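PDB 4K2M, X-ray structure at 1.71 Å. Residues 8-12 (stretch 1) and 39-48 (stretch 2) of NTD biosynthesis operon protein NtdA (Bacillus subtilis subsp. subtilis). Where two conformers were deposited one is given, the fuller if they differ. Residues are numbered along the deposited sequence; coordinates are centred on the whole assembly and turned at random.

Stretch 1, residues 8-12: KISGK
Stretch 2 39-48: VNERWKQVLK

The two stretches belong to one chain and meet over a modest area, 224 Å² counting both sides. Stretch 1 is the end of a strand, K8 and I9 (phi/psi -76/118 and -92/99), which breaks at S10 (-100/-18) and turns through G11 (86/-1) to K12 (-83/166), the N-cap residue just before a helix. Within this turn the backbone N of K12 donates to S10 OG at 3.2 Å, with S10 in the p rotamer and its CA-to-CB bond pointing away from stretch 2. The closest pair of CA atoms is that of G11 and N40, 6.8 Å apart.

Stretch 2 opens with the last residues of a 3-10 segment. V39 (-66/-17, chi1 m) points toward stretch 1 and places CG2 3.9 Å from S10 O, its compact branched side chain filling space beside the turn.

N40 (-102/6, chi1 -75°, chi2 -24°) supplies the polar link. Its ND2 donates to I9 O at 2.9 Å, a weak hydrogen bond because the N-H...O angle is only 127°. An amide suits this place: it offers a donor to a carbonyl at the strand's end, while OD1 is hydrogen-bonded elsewhere in the structure. N40 OD1 also sits 4.1 Å from G11 N, too far to bond. At its positive phi a CB on G11 would be jammed against the carbonyl O of S10, which by itself calls for glycine; the same ideal CB would lie 3.4 Å from N40 OD1, close but not a clash.

The backbone then winds into a helix, with W43 N donating to N40 O at 2.9 Å. E41 (-57/-41) and R42 (-74/-16), both chi1 m, are out of reach of stretch 1. W43 (-71/-35, chi1 -93°, chi2 134°) returns toward it, its CD1 4.0 Å from I9 CG2. The methyl approaches the indole obliquely, an apolar contact between buried residues.

K44 (-50/-51, chi1 m), Q45 (-73/-39, chi1 t) and V46 (-63/-44, chi1 t) again lie out of reach; K44 and Q45 are exposed, a setting that suits long polar side chains. One turn beyond W43, L47 N donates to W43 O at 2.7 Å, although L47 itself (-84/8) leaves helical geometry. Its side chain (chi1 m, chi2 t) points toward stretch 1 and brings CD1 to 3.6 Å from I9 CD1. I9, with chi1 m and chi2 t, thus meets two residues four apart: CG2 reaches W43 and CD1 reaches L47. K48 (-64/-30, chi1 m) ends the stretch exposed and out of reach.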

# COMPACT_ATOMS: atom_id res chain seq x y z
N LYS A 8 19.37 -29.33 -12.39
CA LYS A 8 18.87 -28.72 -11.16
C LYS A 8 17.69 -27.84 -11.52
O LYS A 8 17.84 -26.88 -12.28
CB LYS A 8 19.95 -27.86 -10.51
CG LYS A 8 21.19 -28.63 -10.07
CD LYS A 8 20.90 -29.43 -8.82
CE LYS A 8 21.47 -30.83 -8.91
NZ LYS A 8 22.97 -30.90 -8.91
N ILE A 9 16.52 -28.15 -10.98
CA ILE A 9 15.35 -27.30 -11.20
C ILE A 9 15.25 -26.27 -10.08
O ILE A 9 14.76 -26.57 -8.99
CB ILE A 9 14.06 -28.10 -11.31
CG1 ILE A 9 14.17 -29.10 -12.47
CG2 ILE A 9 12.87 -27.18 -11.52
CD1 ILE A 9 13.05 -30.13 -12.49
N SER A 10 15.72 -25.05 -10.36
CA SER A 10 15.65 -23.95 -9.40
C SER A 10 14.47 -23.06 -9.74
O SER A 10 14.03 -22.25 -8.92
CB SER A 10 16.91 -23.12 -9.47
OG SER A 10 17.08 -22.65 -10.79
N GLY A 11 13.99 -23.18 -10.98
CA GLY A 11 12.94 -22.31 -11.49
C GLY A 11 13.48 -21.01 -12.06
O GLY A 11 12.70 -20.17 -12.53
N LYS A 12 14.80 -20.84 -12.01
CA LYS A 12 15.41 -19.61 -12.52
C LYS A 12 15.61 -19.71 -14.03
O LYS A 12 15.51 -20.79 -14.62
CB LYS A 12 16.74 -19.32 -11.80
CG LYS A 12 16.61 -19.31 -10.27
CD LYS A 12 17.01 -18.00 -9.66
CE LYS A 12 16.41 -17.84 -8.27
NZ LYS A 12 16.92 -18.85 -7.30
N VAL A 39 9.05 -22.26 -4.27
CA VAL A 39 8.74 -21.84 -5.64
C VAL A 39 8.52 -23.02 -6.56
O VAL A 39 7.94 -22.87 -7.64
CB VAL A 39 9.80 -20.90 -6.25
CG1 VAL A 39 9.90 -19.62 -5.45
CG2 VAL A 39 11.18 -21.58 -6.38
N ASN A 40 8.98 -24.20 -6.13
CA ASN A 40 8.91 -25.41 -6.94
C ASN A 40 7.77 -26.33 -6.52
O ASN A 40 7.64 -27.44 -7.03
CB ASN A 40 10.23 -26.18 -6.85
CG ASN A 40 11.35 -25.55 -7.65
OD1 ASN A 40 11.12 -24.81 -8.61
ND2 ASN A 40 12.58 -25.87 -7.27
N GLU A 41 6.93 -25.88 -5.59
CA GLU A 41 5.94 -26.79 -5.01
C GLU A 41 5.01 -27.42 -6.05
O GLU A 41 4.71 -28.62 -5.99
CB GLU A 41 5.14 -26.10 -3.90
CG GLU A 41 5.90 -26.01 -2.58
CD GLU A 41 6.17 -27.38 -1.97
OE1 GLU A 41 7.31 -27.63 -1.54
OE2 GLU A 41 5.22 -28.20 -1.92
N ARG A 42 4.57 -26.63 -7.03
CA ARG A 42 3.64 -27.14 -8.03
C ARG A 42 4.31 -28.06 -9.05
O ARG A 42 3.63 -28.81 -9.74
CB ARG A 42 2.87 -25.99 -8.70
CG ARG A 42 1.87 -25.30 -7.77
CD ARG A 42 0.78 -26.28 -7.34
NE ARG A 42 0.04 -25.84 -6.15
CZ ARG A 42 0.34 -26.18 -4.90
NH1 ARG A 42 1.39 -26.96 -4.66
NH2 ARG A 42 -0.39 -25.74 -3.89
N TRP A 43 5.64 -28.03 -9.11
CA TRP A 43 6.39 -28.95 -9.98
C TRP A 43 6.34 -30.37 -9.43
O TRP A 43 6.30 -31.35 -10.18
CB TRP A 43 7.85 -28.53 -10.10
CG TRP A 43 8.22 -27.64 -11.26
CD1 TRP A 43 8.99 -26.51 -11.20
CD2 TRP A 43 7.89 -27.84 -12.65
NE1 TRP A 43 9.16 -25.99 -12.47
CE2 TRP A 43 8.49 -26.78 -13.37
CE3 TRP A 43 7.16 -28.81 -13.34
CZ2 TRP A 43 8.38 -26.66 -14.76
CZ3 TRP A 43 7.03 -28.69 -14.72
CH2 TRP A 43 7.64 -27.62 -15.41
N LYS A 44 6.34 -30.48 -8.10
CA LYS A 44 6.40 -31.77 -7.40
C LYS A 44 5.39 -32.81 -7.89
O LYS A 44 5.76 -33.95 -8.20
CB LYS A 44 6.22 -31.58 -5.90
CG LYS A 44 7.43 -30.99 -5.18
CD LYS A 44 7.14 -30.91 -3.68
CE LYS A 44 8.42 -31.01 -2.85
NZ LYS A 44 8.41 -32.22 -1.98
N GLN A 45 4.13 -32.42 -7.96
CA GLN A 45 3.09 -33.35 -8.40
C GLN A 45 3.21 -33.56 -9.90
O GLN A 45 3.06 -34.68 -10.41
CB GLN A 45 1.70 -32.82 -8.05
CG GLN A 45 0.55 -33.64 -8.63
CD GLN A 45 0.44 -35.04 -8.03
OE1 GLN A 45 0.77 -35.26 -6.86
NE2 GLN A 45 -0.02 -35.99 -8.84
N VAL A 46 3.50 -32.47 -10.60
CA VAL A 46 3.51 -32.46 -12.05
C VAL A 46 4.58 -33.41 -12.58
O VAL A 46 4.33 -34.19 -13.50
CB VAL A 46 3.73 -31.02 -12.58
CG1 VAL A 46 4.17 -31.03 -14.02
CG2 VAL A 46 2.46 -30.19 -12.41
N LEU A 47 5.77 -33.36 -11.98
CA LEU A 47 6.90 -34.13 -12.46
C LEU A 47 6.94 -35.57 -11.96
O LEU A 47 7.92 -36.28 -12.17
CB LEU A 47 8.21 -33.43 -12.10
CG LEU A 47 8.43 -32.13 -12.87
CD1 LEU A 47 9.76 -31.51 -12.52
CD2 LEU A 47 8.34 -32.41 -14.37
N LYS A 48 5.87 -36.00 -11.30
CA LYS A 48 5.81 -37.38 -10.82
C LYS A 48 5.82 -38.34 -12.01
O LYS A 48 6.31 -39.47 -11.92
CB LYS A 48 4.57 -37.62 -9.96
CG LYS A 48 4.75 -37.24 -8.48
CD LYS A 48 3.49 -37.55 -7.68
CE LYS A 48 3.76 -37.46 -6.19
NZ LYS A 48 4.25 -36.11 -5.79